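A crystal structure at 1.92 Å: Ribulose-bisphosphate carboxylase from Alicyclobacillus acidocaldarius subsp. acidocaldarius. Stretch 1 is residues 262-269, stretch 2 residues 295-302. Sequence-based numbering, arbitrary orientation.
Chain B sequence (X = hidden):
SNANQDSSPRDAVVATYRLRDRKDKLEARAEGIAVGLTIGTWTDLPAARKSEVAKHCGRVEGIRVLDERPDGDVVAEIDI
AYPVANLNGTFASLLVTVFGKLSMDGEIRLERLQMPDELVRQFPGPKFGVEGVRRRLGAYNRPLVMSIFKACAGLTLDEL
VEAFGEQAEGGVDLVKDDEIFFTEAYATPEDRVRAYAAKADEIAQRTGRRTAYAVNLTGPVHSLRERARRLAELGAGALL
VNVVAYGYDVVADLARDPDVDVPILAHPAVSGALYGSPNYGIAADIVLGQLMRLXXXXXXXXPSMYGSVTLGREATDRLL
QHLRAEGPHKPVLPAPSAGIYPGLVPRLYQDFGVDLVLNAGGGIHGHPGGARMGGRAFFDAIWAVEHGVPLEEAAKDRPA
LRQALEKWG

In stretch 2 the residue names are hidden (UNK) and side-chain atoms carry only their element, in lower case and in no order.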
# COMPACT_ATOMS: atom_id res chain seq x y z
N VAL B 262 20.48 7.93 -10.88
CA VAL B 262 21.05 6.90 -10.05
C VAL B 262 20.11 5.68 -10.07
O VAL B 262 18.89 5.84 -10.14
CB VAL B 262 21.18 7.45 -8.62
CG1 VAL B 262 19.86 8.05 -8.19
CG2 VAL B 262 21.61 6.38 -7.65
N PRO B 263 20.67 4.45 -10.04
CA PRO B 263 19.76 3.29 -10.05
C PRO B 263 18.87 3.20 -8.81
O PRO B 263 19.26 3.66 -7.73
CB PRO B 263 20.72 2.09 -10.09
CG PRO B 263 21.96 2.62 -10.74
CD PRO B 263 22.07 4.06 -10.30
N ILE B 264 17.68 2.62 -8.97
CA ILE B 264 16.81 2.36 -7.83
C ILE B 264 16.94 0.90 -7.34
O ILE B 264 16.88 -0.05 -8.12
CB ILE B 264 15.33 2.70 -8.18
CG1 ILE B 264 15.19 4.22 -8.44
CG2 ILE B 264 14.38 2.16 -7.09
CD1 ILE B 264 13.87 4.63 -9.05
N LEU B 265 17.12 0.73 -6.04
CA LEU B 265 17.20 -0.59 -5.45
C LEU B 265 15.89 -0.80 -4.67
O LEU B 265 15.70 -0.27 -3.56
CB LEU B 265 18.44 -0.70 -4.55
CG LEU B 265 18.58 -1.91 -3.59
CD1 LEU B 265 18.73 -3.22 -4.38
CD2 LEU B 265 19.77 -1.73 -2.60
N ALA B 266 14.96 -1.53 -5.28
CA ALA B 266 13.66 -1.79 -4.68
C ALA B 266 13.67 -2.81 -3.53
O ALA B 266 13.97 -4.01 -3.72
CB ALA B 266 12.69 -2.21 -5.72
N HIS B 267 13.30 -2.36 -2.34
CA HIS B 267 13.27 -3.27 -1.19
C HIS B 267 11.82 -3.72 -0.94
O HIS B 267 10.91 -2.92 -1.05
CB HIS B 267 13.88 -2.62 0.09
CG HIS B 267 14.02 -3.58 1.23
ND1 HIS B 267 12.96 -3.95 2.03
CD2 HIS B 267 15.08 -4.32 1.66
CE1 HIS B 267 13.36 -4.85 2.92
NE2 HIS B 267 14.64 -5.10 2.71
N PRO B 268 11.60 -5.01 -0.61
CA PRO B 268 10.21 -5.48 -0.50
C PRO B 268 9.49 -5.22 0.82
O PRO B 268 8.44 -5.82 1.01
CB PRO B 268 10.34 -7.00 -0.67
CG PRO B 268 11.67 -7.30 -0.16
CD PRO B 268 12.55 -6.13 -0.59
N ALA B 269 10.05 -4.42 1.73
CA ALA B 269 9.42 -4.16 3.02
C ALA B 269 7.93 -3.89 2.87
O ALA B 269 7.52 -3.15 1.98
CB ALA B 269 10.10 -2.98 3.71
N UNK B 295 7.34 0.38 -12.24
CA UNK B 295 7.59 1.53 -11.39
C UNK B 295 9.02 2.06 -11.55
O UNK B 295 9.28 3.23 -11.27
c UNK B 295 7.30 1.18 -9.93
N UNK B 296 9.95 1.21 -11.98
CA UNK B 296 11.30 1.67 -12.32
C UNK B 296 12.46 1.10 -11.50
O UNK B 296 13.55 1.65 -11.51
N UNK B 297 12.23 -0.00 -10.80
CA UNK B 297 13.32 -0.62 -10.04
C UNK B 297 14.39 -1.10 -11.02
O UNK B 297 14.08 -1.68 -12.06
c UNK B 297 12.81 -1.78 -9.28
N UNK B 298 15.65 -0.82 -10.72
CA UNK B 298 16.71 -1.38 -11.56
C UNK B 298 17.21 -2.69 -10.98
O UNK B 298 17.78 -3.53 -11.69
c UNK B 298 17.40 0.90 -12.37
c UNK B 298 17.85 -0.38 -11.71
o UNK B 298 17.22 0.88 -13.59
o UNK B 298 17.22 1.91 -11.65
N UNK B 299 17.03 -2.84 -9.67
CA UNK B 299 17.39 -4.05 -8.96
C UNK B 299 16.22 -4.38 -8.06
O UNK B 299 15.71 -3.50 -7.34
c UNK B 299 19.01 -5.19 -7.40
c UNK B 299 21.00 -2.91 -8.14
c UNK B 299 18.65 -3.87 -8.09
c UNK B 299 19.84 -3.41 -8.95
N UNK B 300 15.80 -5.64 -8.08
CA UNK B 300 14.65 -6.02 -7.28
C UNK B 300 15.01 -7.10 -6.27
O UNK B 300 15.47 -8.17 -6.65
N UNK B 301 14.78 -6.81 -4.99
CA UNK B 301 15.06 -7.72 -3.89
C UNK B 301 13.76 -8.46 -3.57
O UNK B 301 12.71 -7.83 -3.46
c UNK B 301 15.49 -6.92 -2.64
c UNK B 301 15.56 -7.83 -1.39
c UNK B 301 16.78 -6.13 -2.90
c UNK B 301 17.15 -5.15 -1.78
N UNK B 302 13.81 -9.78 -3.43
CA UNK B 302 12.63 -10.59 -3.14
C UNK B 302 13.10 -11.84 -2.39
O UNK B 302 14.29 -12.19 -2.46
c UNK B 302 14.36 -12.92 -7.39
c UNK B 302 13.45 -10.90 -6.41
c UNK B 302 12.82 -13.04 -5.53
c UNK B 302 13.63 -13.68 -6.48
c UNK B 302 14.26 -11.53 -7.35
c UNK B 302 11.86 -10.96 -4.45
c UNK B 302 12.72 -11.64 -5.49

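Position 295 carries one side-chain carbon, set sideways; this CB lies 7.5 Å from Ile264 CD1. A single carbon is alanine, Ala295, which closes a helix without joining the contact.

Position 296 has no side-chain atoms. Its phi is 118°, and a CB here would be jammed against the carbonyl O of the residue before, so the backbone itself calls for glycine. Gly296 turns the chain out of the helix, and its O lies 3.9 Å from Ile264 CD1.

Position 297 again shows one carbon, a CB 3.6 Å from Ala266 CB. That is Ala297, and the two methyls are in apolar contact.

Position 298 has two carbons, the second bearing two oxygens, one of them 2.8 Å from Ile264 N. A short carboxylate is aspartate. The CA-to-CB bond of Asp298 points toward stretch 1, with chi1 in m, and OD2 accepts a nearly straight hydrogen bond, at 168°, from Ile264 N. The other oxygen, OD1, is hydrogen-bonded elsewhere in the structure. Meanwhile Asp298 N donates to Ile264 O at 3.0 Å, so side chain and backbone together engage both polar backbone atoms of one residue.

Position 299 has four carbons, forked at the first, with one arm two carbons long; the end of its short arm meets Leu265 CD1 at 3.6 Å. This is a beta-branched isoleucine. Ile299 shares a sheet face with Leu265, and the touching atom is CG2.

Position 300 is bare. Unlike Gly296, its phi and psi are ordinary for a strand and there is room for a CB, so the absence of atoms alone names Gly300. Its bridge partner is Ala266.

Position 301 repeats the forked four-carbon pattern, with its CB pointing toward stretch 1. The end of its long arm lies 3.6 Å from Leu265 CD1, and its short arm's carbon lies 3.5 Å from Pro268 CD. It is Ile301, chi1 m and chi2 t, with the largest covered area of either stretch.

Position 302 has one carbon followed by a six-carbon ring without heteroatoms; the CA-to-CB bond points away, and the CB comes no nearer than 5.6 Å to Pro268 CG. This is Phe302.

The contact is a parallel strand pair, inclined by 16°, joined by alternating backbone hydrogen bonds: Ile299 N to Ile264 O at 3.2 Å, Ala266 N to Ile299 O at 2.9 Å, and Ile301 N to Ala266 O at 3.2 Å. Asp298 extends this ladder at its start by supplying a side-chain acceptor for Ile264 N. Leucine and isoleucine side chains pack beside the ladder, while small residues line the face of Ala266. The rule to read is a backbone register reinforced by one carboxylate and sealed by branched aliphatics.

Stretch 2, residues 295-302: AGADIGIF
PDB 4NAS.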